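Local coordinates for protein lysyl-trna-dependent l-ysyl-phosphatidylgycerol synthase (Bacillus licheniformis, PDB 4V36) that probably transfers lysine from lysyl-tRNA to the membrane lipid phosphatidylglycerol, a modification linked to bacterial resistance, at residues A[91-102]-A[307-315]. Sequence-based numbering, arbitrary orientation.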
ATOM      1  N   LEU A  91     -23.494  -6.920   1.017  1.00 31.88           N
ATOM      2  CA  LEU A  91     -22.645  -7.144   2.178  1.00 31.21           C
ATOM      3  C   LEU A  91     -21.403  -6.268   2.064  1.00 36.72           C
ATOM      4  O   LEU A  91     -20.808  -6.167   0.992  1.00 41.68           O
ATOM      5  CB  LEU A  91     -22.255  -8.620   2.291  1.00 49.60           C
ATOM      6  CG  LEU A  91     -21.376  -9.015   3.481  1.00 62.96           C
ATOM      7  CD1 LEU A  91     -22.119  -8.820   4.794  1.00 67.31           C
ATOM      8  CD2 LEU A  91     -20.889 -10.450   3.340  1.00 62.52           C
ATOM      9  N   VAL A  92     -21.015  -5.628   3.161  1.00 33.45           N
ATOM     10  CA  VAL A  92     -19.884  -4.708   3.123  1.00 32.94           C
ATOM     11  C   VAL A  92     -18.682  -5.242   3.894  1.00 36.25           C
ATOM     12  O   VAL A  92     -18.798  -5.647   5.050  1.00 37.46           O
ATOM     13  CB  VAL A  92     -20.265  -3.329   3.685  1.00 35.19           C
ATOM     14  CG1 VAL A  92     -19.064  -2.396   3.664  1.00 31.71           C
ATOM     15  CG2 VAL A  92     -21.410  -2.738   2.889  1.00 31.25           C
ATOM     16  N   ILE A  93     -17.527  -5.235   3.236  1.00 35.07           N
ATOM     17  CA  ILE A  93     -16.282  -5.688   3.840  1.00 31.34           C
ATOM     18  C   ILE A  93     -15.269  -4.545   3.879  1.00 27.35           C
ATOM     19  O   ILE A  93     -15.137  -3.793   2.914  1.00 29.07           O
ATOM     20  CB  ILE A  93     -15.686  -6.879   3.063  1.00 26.59           C
ATOM     21  CG1 ILE A  93     -16.744  -7.965   2.856  1.00 36.29           C
ATOM     22  CG2 ILE A  93     -14.470  -7.438   3.783  1.00 24.15           C
ATOM     23  CD1 ILE A  93     -16.344  -9.028   1.856  1.00 41.49           C
ATOM     24  N   PHE A  94     -14.567  -4.408   4.999  1.00 22.67           N
ATOM     25  CA  PHE A  94     -13.531  -3.391   5.127  1.00 19.01           C
ATOM     26  C   PHE A  94     -12.150  -4.040   5.161  1.00 20.37           C
ATOM     27  O   PHE A  94     -11.880  -4.904   5.995  1.00 18.58           O
ATOM     28  CB  PHE A  94     -13.755  -2.544   6.383  1.00 20.90           C
ATOM     29  CG  PHE A  94     -15.027  -1.741   6.353  1.00 22.57           C
ATOM     30  CD1 PHE A  94     -16.216  -2.282   6.814  1.00 24.55           C
ATOM     31  CD2 PHE A  94     -15.032  -0.448   5.859  1.00 26.02           C
ATOM     32  CE1 PHE A  94     -17.386  -1.546   6.785  1.00 28.07           C
ATOM     33  CE2 PHE A  94     -16.199   0.293   5.827  1.00 23.20           C
ATOM     34  CZ  PHE A  94     -17.379  -0.258   6.290  1.00 25.76           C
ATOM     35  N   TYR A  95     -11.279  -3.615   4.253  1.00 17.07           N
ATOM     36  CA  TYR A  95      -9.970  -4.237   4.104  1.00 15.09           C
ATOM     37  C   TYR A  95      -8.830  -3.303   4.505  1.00 13.48           C
ATOM     38  O   TYR A  95      -8.746  -2.170   4.032  1.00 21.62           O
ATOM     39  CB  TYR A  95      -9.784  -4.711   2.662  1.00 13.18           C
ATOM     40  CG  TYR A  95      -8.424  -5.298   2.375  1.00 12.65           C
ATOM     41  CD1 TYR A  95      -8.022  -6.491   2.959  1.00 20.30           C
ATOM     42  CD2 TYR A  95      -7.545  -4.664   1.507  1.00 15.24           C
ATOM     43  CE1 TYR A  95      -6.776  -7.032   2.695  1.00 21.86           C
ATOM     44  CE2 TYR A  95      -6.302  -5.198   1.235  1.00 21.83           C
ATOM     45  CZ  TYR A  95      -5.921  -6.381   1.831  1.00 26.16           C
ATOM     46  OH  TYR A  95      -4.681  -6.911   1.562  1.00 30.89           O
ATOM     47  N   GLN A  96      -7.957  -3.803   5.377  1.00 21.97           N
ATOM     48  CA  GLN A  96      -6.803  -3.061   5.892  1.00 17.03           C
ATOM     49  C   GLN A  96      -7.187  -1.781   6.629  1.00 30.62           C
ATOM     50  O   GLN A  96      -6.743  -0.690   6.272  1.00 25.36           O
ATOM     51  CB  GLN A  96      -5.820  -2.728   4.764  1.00 14.12           C
ATOM     52  CG  GLN A  96      -5.038  -3.925   4.251  1.00 22.61           C
ATOM     53  CD  GLN A  96      -3.797  -3.523   3.478  1.00 29.51           C
ATOM     54  OE1 GLN A  96      -3.242  -2.445   3.690  1.00 32.25           O
ATOM     55  NE2 GLN A  96      -3.357  -4.390   2.574  1.00 38.15           N
ATOM     56  N   ILE A  97      -8.007  -1.924   7.666  1.00 27.51           N
ATOM     57  CA  ILE A  97      -8.288  -0.818   8.572  1.00 28.54           C
ATOM     58  C   ILE A  97      -7.320  -0.891   9.745  1.00 23.41           C
ATOM     59  O   ILE A  97      -6.599  -1.877   9.897  1.00 27.65           O
ATOM     60  CB  ILE A  97      -9.736  -0.846   9.093  1.00 26.75           C
ATOM     61  CG1 ILE A  97      -9.933  -2.009  10.068  1.00 21.66           C
ATOM     62  CG2 ILE A  97     -10.718  -0.926   7.932  1.00 21.75           C
ATOM     63  CD1 ILE A  97     -11.296  -2.037  10.719  1.00 25.42           C
ATOM     64  N   GLU A  98      -7.304   0.147  10.573  1.00 26.51           N
ATOM     65  CA  GLU A  98      -6.391   0.186  11.709  1.00 31.00           C
ATOM     66  C   GLU A  98      -7.142   0.027  13.028  1.00 28.79           C
ATOM     67  O   GLU A  98      -8.355   0.231  13.090  1.00 25.80           O
ATOM     68  CB  GLU A  98      -5.587   1.487  11.701  1.00 33.40           C
ATOM     69  CG  GLU A  98      -4.737   1.665  10.451  1.00 39.38           C
ATOM     70  CD  GLU A  98      -3.882   2.915  10.493  1.00 55.44           C
ATOM     71  OE1 GLU A  98      -3.758   3.518  11.579  1.00 67.98           O
ATOM     72  OE2 GLU A  98      -3.334   3.295   9.437  1.00 60.18           O
ATOM     73  N   ARG A  99      -6.411  -0.340  14.077  1.00 30.08           N
ATOM     74  CA  ARG A  99      -7.011  -0.678  15.366  1.00 37.43           C
ATOM     75  C   ARG A  99      -7.732   0.497  16.026  1.00 44.14           C
ATOM     76  O   ARG A  99      -8.790   0.321  16.631  1.00 49.42           O
ATOM     77  CB  ARG A  99      -5.940  -1.226  16.315  1.00 39.43           C
ATOM     78  CG  ARG A  99      -6.412  -1.403  17.752  1.00 43.39           C
ATOM     79  CD  ARG A  99      -5.445  -2.252  18.562  1.00 42.44           C
ATOM     80  NE  ARG A  99      -5.442  -3.645  18.120  1.00 38.15           N
ATOM     81  CZ  ARG A  99      -6.328  -4.553  18.515  1.00 38.18           C
ATOM     82  NH1 ARG A  99      -7.295  -4.216  19.359  1.00 33.09           N
ATOM     83  NH2 ARG A  99      -6.252  -5.799  18.063  1.00 36.20           N
ATOM     84  N   GLU A 100      -7.174   1.696  15.895  1.00 48.00           N
ATOM     85  CA  GLU A 100      -7.721   2.861  16.585  1.00 52.64           C
ATOM     86  C   GLU A 100      -9.057   3.322  16.001  1.00 48.04           C
ATOM     87  O   GLU A 100      -9.652   4.287  16.483  1.00 52.22           O
ATOM     88  CB  GLU A 100      -6.720   4.019  16.555  1.00 61.71           C
ATOM     89  CG  GLU A 100      -6.671   4.786  15.245  1.00 75.34           C
ATOM     90  CD  GLU A 100      -5.916   4.049  14.159  1.00 91.84           C
ATOM     91  OE1 GLU A 100      -5.160   3.111  14.491  1.00 93.14           O
ATOM     92  OE2 GLU A 100      -6.079   4.409  12.974  1.00100.00           O
ATOM     93  N   ASP A 101      -9.529   2.629  14.970  1.00 48.60           N
ATOM     94  CA  ASP A 101     -10.797   2.972  14.337  1.00 57.71           C
ATOM     95  C   ASP A 101     -11.815   1.840  14.454  1.00 46.68           C
ATOM     96  O   ASP A 101     -12.868   1.878  13.819  1.00 48.64           O
ATOM     97  CB  ASP A 101     -10.576   3.324  12.864  1.00 70.73           C
ATOM     98  CG  ASP A 101      -9.645   4.507  12.681  1.00 83.08           C
ATOM     99  OD1 ASP A 101      -9.660   5.414  13.539  1.00 90.63           O
ATOM    100  OD2 ASP A 101      -8.897   4.528  11.681  1.00 84.80           O
ATOM    101  N   MET A 102     -11.497   0.839  15.271  1.00 32.36           N
ATOM    102  CA  MET A 102     -12.362  -0.329  15.432  1.00 32.58           C
ATOM    103  C   MET A 102     -13.724   0.023  16.026  1.00 41.11           C
ATOM    104  O   MET A 102     -14.711  -0.671  15.782  1.00 41.16           O
ATOM    105  CB  MET A 102     -11.678  -1.381  16.306  1.00 30.76           C
ATOM    106  CG  MET A 102     -10.577  -2.153  15.603  1.00 30.47           C
ATOM    107  SD  MET A 102      -9.743  -3.310  16.705  1.00 37.18           S
ATOM    108  CE  MET A 102      -8.639  -4.135  15.564  1.00 33.88           C
ATOM    109  N   ARG A 307       2.795  -1.719  12.790  1.00 29.99           N
ATOM    110  CA  ARG A 307       1.436  -1.200  12.885  1.00 24.47           C
ATOM    111  C   ARG A 307       0.458  -2.149  12.200  1.00 22.48           C
ATOM    112  O   ARG A 307       0.484  -2.309  10.980  1.00 20.61           O
ATOM    113  CB  ARG A 307       1.339   0.200  12.273  1.00 26.86           C
ATOM    114  CG  ARG A 307      -0.049   0.814  12.383  1.00 39.00           C
ATOM    115  CD  ARG A 307      -0.023   2.329  12.234  1.00 40.02           C
ATOM    116  NE  ARG A 307       0.334   2.756  10.885  1.00 38.37           N
ATOM    117  CZ  ARG A 307       1.332   3.587  10.604  1.00 46.83           C
ATOM    118  NH1 ARG A 307       2.080   4.085  11.579  1.00 41.17           N
ATOM    119  NH2 ARG A 307       1.583   3.923   9.346  1.00 50.69           N
ATOM    120  N   GLY A 308      -0.403  -2.773  12.997  1.00 28.01           N
ATOM    121  CA  GLY A 308      -1.308  -3.794  12.502  1.00 26.05           C
ATOM    122  C   GLY A 308      -2.399  -3.297  11.573  1.00 29.58           C
ATOM    123  O   GLY A 308      -2.930  -2.199  11.742  1.00 19.72           O
ATOM    124  N   LYS A 309      -2.726  -4.119  10.581  1.00 22.65           N
ATOM    125  CA  LYS A 309      -3.835  -3.849   9.675  1.00 25.02           C
ATOM    126  C   LYS A 309      -4.867  -4.961   9.817  1.00 24.59           C
ATOM    127  O   LYS A 309      -4.508  -6.129   9.966  1.00 23.35           O
ATOM    128  CB  LYS A 309      -3.346  -3.740   8.229  1.00 25.22           C
ATOM    129  CG  LYS A 309      -2.164  -2.801   8.044  1.00 19.06           C
ATOM    130  CD  LYS A 309      -2.522  -1.608   7.175  1.00 28.43           C
ATOM    131  CE  LYS A 309      -3.557  -0.718   7.840  1.00 33.77           C
ATOM    132  NZ  LYS A 309      -3.860   0.484   7.011  1.00 41.16           N
ATOM    133  N   TYR A 310      -6.146  -4.604   9.774  1.00 27.21           N
ATOM    134  CA  TYR A 310      -7.199  -5.564  10.086  1.00 15.22           C
ATOM    135  C   TYR A 310      -8.268  -5.672   9.008  1.00 17.97           C
ATOM    136  O   TYR A 310      -8.529  -4.723   8.270  1.00 18.41           O
ATOM    137  CB  TYR A 310      -7.862  -5.197  11.417  1.00 15.84           C
ATOM    138  CG  TYR A 310      -6.913  -5.186  12.593  1.00 22.23           C
ATOM    139  CD1 TYR A 310      -6.185  -4.046  12.911  1.00 19.20           C
ATOM    140  CD2 TYR A 310      -6.751  -6.313  13.388  1.00 28.34           C
ATOM    141  CE1 TYR A 310      -5.317  -4.031  13.986  1.00 25.72           C
ATOM    142  CE2 TYR A 310      -5.886  -6.307  14.466  1.00 31.85           C
ATOM    143  CZ  TYR A 310      -5.172  -5.165  14.760  1.00 32.01           C
ATOM    144  OH  TYR A 310      -4.310  -5.158  15.831  1.00 39.41           O
ATOM    145  N   LEU A 311      -8.882  -6.847   8.928  1.00 17.28           N
ATOM    146  CA  LEU A 311     -10.045  -7.056   8.079  1.00 15.37           C
ATOM    147  C   LEU A 311     -11.309  -6.959   8.923  1.00 16.90           C
ATOM    148  O   LEU A 311     -11.421  -7.619   9.954  1.00 25.90           O
ATOM    149  CB  LEU A 311      -9.976  -8.418   7.384  1.00 21.41           C
ATOM    150  CG  LEU A 311     -11.150  -8.779   6.471  1.00 23.44           C
ATOM    151  CD1 LEU A 311     -11.110  -7.957   5.193  1.00 21.04           C
ATOM    152  CD2 LEU A 311     -11.154 -10.264   6.152  1.00 21.29           C
ATOM    153  N   ALA A 312     -12.253  -6.131   8.493  1.00 19.94           N
ATOM    154  CA  ALA A 312     -13.521  -6.010   9.202  1.00 23.96           C
ATOM    155  C   ALA A 312     -14.607  -6.800   8.483  1.00 25.75           C
ATOM    156  O   ALA A 312     -14.994  -6.471   7.362  1.00 21.47           O
ATOM    157  CB  ALA A 312     -13.921  -4.552   9.343  1.00 23.39           C
ATOM    158  N   TYR A 313     -15.091  -7.848   9.141  1.00 28.30           N
ATOM    159  CA  TYR A 313     -16.101  -8.731   8.571  1.00 26.62           C
ATOM    160  C   TYR A 313     -17.229  -8.951   9.573  1.00 21.23           C
ATOM    161  O   TYR A 313     -17.107  -8.587  10.741  1.00 22.87           O
ATOM    162  CB  TYR A 313     -15.475 -10.067   8.167  1.00 21.71           C
ATOM    163  CG  TYR A 313     -14.910 -10.845   9.335  1.00 23.70           C
ATOM    164  CD1 TYR A 313     -13.654 -10.547   9.853  1.00 23.14           C
ATOM    165  CD2 TYR A 313     -15.632 -11.874   9.923  1.00 24.22           C
ATOM    166  CE1 TYR A 313     -13.137 -11.252  10.925  1.00 28.84           C
ATOM    167  CE2 TYR A 313     -15.123 -12.584  10.993  1.00 30.64           C
ATOM    168  CZ  TYR A 313     -13.875 -12.270  11.490  1.00 34.68           C
ATOM    169  OH  TYR A 313     -13.367 -12.978  12.556  1.00 30.30           O
ATOM    170  N   ARG A 314     -18.323  -9.556   9.120  1.00 36.91           N
ATOM    171  CA  ARG A 314     -19.473  -9.771   9.992  1.00 48.46           C
ATOM    172  C   ARG A 314     -19.601 -11.226  10.440  1.00 49.90           C
ATOM    173  O   ARG A 314     -19.702 -11.506  11.634  1.00 43.71           O
ATOM    174  CB  ARG A 314     -20.761  -9.323   9.296  1.00 53.92           C
ATOM    175  CG  ARG A 314     -20.724  -7.883   8.807  1.00 59.74           C
ATOM    176  CD  ARG A 314     -22.122  -7.312   8.608  1.00 62.77           C
ATOM    177  NE  ARG A 314     -22.787  -7.028   9.878  1.00 65.60           N
ATOM    178  CZ  ARG A 314     -23.700  -7.814  10.438  1.00 73.74           C
ATOM    179  NH1 ARG A 314     -24.069  -8.939   9.841  1.00 80.97           N
ATOM    180  NH2 ARG A 314     -24.250  -7.473  11.596  1.00 70.79           N
ATOM    181  N   LYS A 315     -19.596 -12.147   9.483  1.00 50.97           N
ATOM    182  CA  LYS A 315     -19.735 -13.567   9.795  1.00 46.31           C
ATOM    183  C   LYS A 315     -18.377 -14.267   9.843  1.00 52.78           C
ATOM    184  O   LYS A 315     -17.610 -14.220   8.883  1.00 52.68           O
ATOM    185  CB  LYS A 315     -20.645 -14.250   8.772  1.00 43.52           C
TER
HETATM  186  O   HOH W   1      -3.311  -0.827  14.085  1.00 28.69           O
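F94 and A312 form an antiparallel hydrogen-bonded pair where strand 91-95 runs against 307-313, their N-to-C directions 175° apart; A312 N to F94 O (2.8 Å) is the shorter of the pair's two bonds. I97 and Y310 make the next pair, with I97 N 2.9 Å from Y310 O. The register slips by one between them: Q96 and I97 both face Y310, a G1 beta bulge, and Q96 takes the positive phi (60°) this bulge needs. Small A312 lets F94 CB come within 3.6 Å of its CB, while I97 CD1 reaches the same methyl. On the other side, L311 CD1 packs against I93 CG2 and the Y95 ring edge.

Beyond the bulge, M102 sets its CE over one face of the Y310 ring, 3.4 Å above the centroid, in a CH-pi contact. R99, bent at chi3 (-69°), turns its guanidinium nearly perpendicular to that ring and grips Y310 OH side-on with two bent bonds, NE and NH2 each 3.0 Å away; the M102 methyl fills the corner between ring and guanidinium. A bound 2-amino-2-hydroxymethyl-propane-1,3-diol, probably from the crystallisation liquor, also hydrogen-bonds this hydroxyl. A water bridges R99 N and G308 O.

K309 NZ donates to Q96 O from above the carbonyl plane, at 3.2 Å. E98's carboxylate forms long salt bridges with K309 and R307, although R307 pairs mainly with E220.

This joins neighbouring strands of a large mixed sheet, consistent with the family's acetyltransferase clan. Backbone bonds on both sides carry the pairing past the bulge, and the long salt bridges would partly balance E98's charge.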